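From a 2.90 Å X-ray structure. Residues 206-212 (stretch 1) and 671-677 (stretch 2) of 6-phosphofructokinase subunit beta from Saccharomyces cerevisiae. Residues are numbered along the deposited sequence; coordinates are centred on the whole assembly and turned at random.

Stretch 1 206-212: LLAGIAT
Stretch 2, residues 671-677: DRTRATR

Two helical segments of one chain, 461 or more residues apart wherever they touch, cross at 79° between their N-to-C directions, with axes 8.6 Å apart at closest approach and 291 Å² buried in total. The register is set by Ala211 and Thr673, whose CA atoms lie 5.5 Å apart; Ala211, with only a methyl, packs its CB 4.0 Å from Thr673 CG2. In stretch 1, amides of Ile210, Ala211 and Thr212 bond to the carbonyls of Leu206, Leu207 and Ala208 (3.0, 2.9 and 2.6 Å, N to O), and Thr212 OG1 (chi1 p) donates to Ala208 O at 3.0 Å.

Along stretch 2, Asp671 stands clear of the partner, its carboxylate bonded elsewhere in the structure. Arg672, buried, points its CA-to-CB bond toward stretch 1 and has chi1 -102°, chi2 t, chi3 m and chi4 170°; NH1 gives a weak hydrogen bond to Ala211 O (3.4 Å, 139° at the hydrogen), while Ala211 CB lies over one guanidinium face, 4.3 Å from NH1. NH2 is satisfied elsewhere in the structure. Thr673, chi1 p, is the residue most covered by the other stretch. Its CB points sideways, yet CG2 also meets Leu207 CD1 at 3.5 Å and Ile210 CG2 at 4.2 Å; threonine suits this place, offering a methyl to buried aliphatic neighbours while OG1 bonds just beyond the stretch. Leu207 (chi1 -88°, chi2 m) also leaves CA sideways, but its end comes nearer; Ile210 (m, t) points toward stretch 2. Arg674, modelled only to CB, points away, and Ala675 is out of reach. One turn after Arg672, buried Thr676 (chi1 109°) again faces the partner, its CG2 4.0 Å from Ile210 CG2; its amide N bonds to Arg672 O at 3.1 Å. Arg677, modelled to CG with chi1 t, makes no contact with stretch 1, but its N reaches Thr673 O at 3.1 Å.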

ATOM      1  N   LEU B 206      36.003 -22.835  27.542  1.00 76.91           N
ATOM      2  CA  LEU B 206      34.808 -23.610  27.845  1.00 78.18           C
ATOM      3  C   LEU B 206      33.626 -23.230  26.930  1.00 79.63           C
ATOM      4  O   LEU B 206      33.145 -24.075  26.149  1.00 79.65           O
ATOM      5  CB  LEU B 206      34.439 -23.411  29.317  1.00 65.66           C
ATOM      6  CG  LEU B 206      33.082 -23.864  29.872  1.00 66.23           C
ATOM      7  CD1 LEU B 206      32.839 -25.366  29.661  1.00 66.03           C
ATOM      8  CD2 LEU B 206      33.060 -23.518  31.354  1.00 66.59           C
ATOM      9  N   LEU B 207      33.170 -21.968  27.023  1.00 81.28           N
ATOM     10  CA  LEU B 207      32.059 -21.457  26.208  1.00 81.28           C
ATOM     11  C   LEU B 207      32.299 -21.736  24.737  1.00 81.28           C
ATOM     12  O   LEU B 207      31.381 -22.127  24.018  1.00 81.28           O
ATOM     13  CB  LEU B 207      31.896 -19.955  26.394  1.00 42.74           C
ATOM     14  CG  LEU B 207      31.014 -19.378  27.533  1.00 43.64           C
ATOM     15  CD1 LEU B 207      29.537 -19.814  27.383  1.00 43.09           C
ATOM     16  CD2 LEU B 207      31.568 -19.798  28.882  1.00 43.40           C
ATOM     17  N   ALA B 208      33.537 -21.540  24.290  1.00 49.43           N
ATOM     18  CA  ALA B 208      33.851 -21.783  22.900  1.00 47.96           C
ATOM     19  C   ALA B 208      33.579 -23.228  22.558  1.00 48.17           C
ATOM     20  O   ALA B 208      32.834 -23.525  21.626  1.00 48.83           O
ATOM     21  CB  ALA B 208      35.291 -21.439  22.615  1.00 31.78           C
ATOM     22  N   GLY B 209      34.164 -24.134  23.328  1.00 75.21           N
ATOM     23  CA  GLY B 209      33.990 -25.550  23.066  1.00 75.25           C
ATOM     24  C   GLY B 209      32.546 -25.975  23.029  1.00 75.36           C
ATOM     25  O   GLY B 209      32.167 -26.822  22.218  1.00 75.69           O
ATOM     26  N   ILE B 210      31.742 -25.393  23.913  1.00 53.90           N
ATOM     27  CA  ILE B 210      30.323 -25.720  23.978  1.00 53.51           C
ATOM     28  C   ILE B 210      29.620 -25.264  22.712  1.00 54.34           C
ATOM     29  O   ILE B 210      28.758 -25.971  22.161  1.00 53.54           O
ATOM     30  CB  ILE B 210      29.638 -25.007  25.126  1.00 52.85           C
ATOM     31  CG1 ILE B 210      30.119 -25.561  26.457  1.00 52.85           C
ATOM     32  CG2 ILE B 210      28.136 -25.147  24.983  1.00 52.85           C
ATOM     33  CD1 ILE B 210      29.576 -24.829  27.650  1.00 57.00           C
ATOM     34  N   ALA B 211      30.004 -24.064  22.281  1.00 79.68           N
ATOM     35  CA  ALA B 211      29.468 -23.408  21.098  1.00 79.68           C
ATOM     36  C   ALA B 211      29.936 -24.041  19.803  1.00 79.68           C
ATOM     37  O   ALA B 211      29.153 -24.200  18.875  1.00 79.68           O
ATOM     38  CB  ALA B 211      29.858 -21.945  21.114  1.00 50.60           C
ATOM     39  N   THR B 212      31.212 -24.397  19.730  1.00 49.15           N
ATOM     40  CA  THR B 212      31.735 -24.998  18.511  1.00 49.82           C
ATOM     41  C   THR B 212      31.685 -26.521  18.498  1.00 49.50           C
ATOM     42  O   THR B 212      32.104 -27.113  17.502  1.00 49.20           O
ATOM     43  CB  THR B 212      33.185 -24.597  18.266  1.00 73.79           C
ATOM     44  OG1 THR B 212      33.982 -25.061  19.354  1.00 75.19           O
ATOM     45  CG2 THR B 212      33.318 -23.113  18.193  1.00 74.79           C
ATOM     46  N   ASP B 671      23.693 -17.079  21.878  1.00 59.15           N
ATOM     47  CA  ASP B 671      22.539 -17.870  21.503  1.00 62.31           C
ATOM     48  C   ASP B 671      22.804 -19.359  21.523  1.00 64.68           C
ATOM     49  O   ASP B 671      21.924 -20.131  21.914  1.00 65.33           O
ATOM     50  CB  ASP B 671      22.064 -17.461  20.122  1.00 78.21           C
ATOM     51  CG  ASP B 671      20.852 -16.616  20.182  1.00 77.81           C
ATOM     52  OD1 ASP B 671      20.532 -15.961  19.173  1.00 77.54           O
ATOM     53  OD2 ASP B 671      20.214 -16.622  21.249  1.00 76.66           O
ATOM     54  N   ARG B 672      24.000 -19.766  21.094  1.00 60.76           N
ATOM     55  CA  ARG B 672      24.334 -21.186  21.074  1.00 62.22           C
ATOM     56  C   ARG B 672      24.439 -21.751  22.485  1.00 64.09           C
ATOM     57  O   ARG B 672      23.634 -22.602  22.884  1.00 64.99           O
ATOM     58  CB  ARG B 672      25.633 -21.429  20.305  1.00 60.62           C
ATOM     59  CG  ARG B 672      25.370 -21.952  18.900  1.00 60.33           C
ATOM     60  CD  ARG B 672      26.623 -22.050  18.069  1.00 59.58           C
ATOM     61  NE  ARG B 672      27.161 -20.735  17.766  1.00 58.97           N
ATOM     62  CZ  ARG B 672      28.351 -20.506  17.215  1.00 59.11           C
ATOM     63  NH1 ARG B 672      29.180 -21.489  16.890  1.00 58.70           N
ATOM     64  NH2 ARG B 672      28.719 -19.272  16.975  1.00 59.14           N
ATOM     65  N   THR B 673      25.410 -21.268  23.254  1.00 56.31           N
ATOM     66  CA  THR B 673      25.578 -21.743  24.614  1.00 57.46           C
ATOM     67  C   THR B 673      24.297 -21.655  25.432  1.00 58.40           C
ATOM     68  O   THR B 673      23.973 -22.580  26.158  1.00 59.46           O
ATOM     69  CB  THR B 673      26.684 -20.973  25.343  1.00 62.85           C
ATOM     70  OG1 THR B 673      26.274 -19.622  25.591  1.00 62.71           O
ATOM     71  CG2 THR B 673      27.943 -20.983  24.502  1.00 63.30           C
ATOM     72  N   ARG B 674      23.560 -20.556  25.313  1.00 60.97           N
ATOM     73  CA  ARG B 674      22.326 -20.398  26.077  1.00 62.07           C
ATOM     74  C   ARG B 674      21.285 -21.412  25.623  1.00 62.03           C
ATOM     75  O   ARG B 674      20.405 -21.811  26.394  1.00 60.96           O
ATOM     76  CB  ARG B 674      21.779 -18.972  25.926  1.00 81.28           C
ATOM     77  N   ALA B 675      21.381 -21.836  24.370  1.00 66.67           N
ATOM     78  CA  ALA B 675      20.420 -22.797  23.868  1.00 67.58           C
ATOM     79  C   ALA B 675      20.655 -24.114  24.564  1.00 67.30           C
ATOM     80  O   ALA B 675      19.720 -24.697  25.114  1.00 67.06           O
ATOM     81  CB  ALA B 675      20.556 -22.956  22.373  1.00 81.28           C
ATOM     82  N   THR B 676      21.899 -24.583  24.565  1.00 63.23           N
ATOM     83  CA  THR B 676      22.172 -25.856  25.229  1.00 62.60           C
ATOM     84  C   THR B 676      21.829 -25.783  26.734  1.00 62.55           C
ATOM     85  O   THR B 676      21.463 -26.786  27.342  1.00 62.32           O
ATOM     86  CB  THR B 676      23.652 -26.349  25.012  1.00 52.51           C
ATOM     87  OG1 THR B 676      24.391 -26.238  26.224  1.00 53.59           O
ATOM     88  CG2 THR B 676      24.338 -25.551  23.960  1.00 52.49           C
ATOM     89  N   ARG B 677      21.915 -24.596  27.328  1.00 52.45           N
ATOM     90  CA  ARG B 677      21.587 -24.462  28.740  1.00 53.43           C
ATOM     91  C   ARG B 677      20.079 -24.640  28.906  1.00 54.05           C
ATOM     92  O   ARG B 677      19.612 -25.379  29.779  1.00 54.79           O
ATOM     93  CB  ARG B 677      22.015 -23.088  29.279  1.00 66.59           C
ATOM     94  CG  ARG B 677      21.971 -22.983  30.795  1.00 67.28           C
TER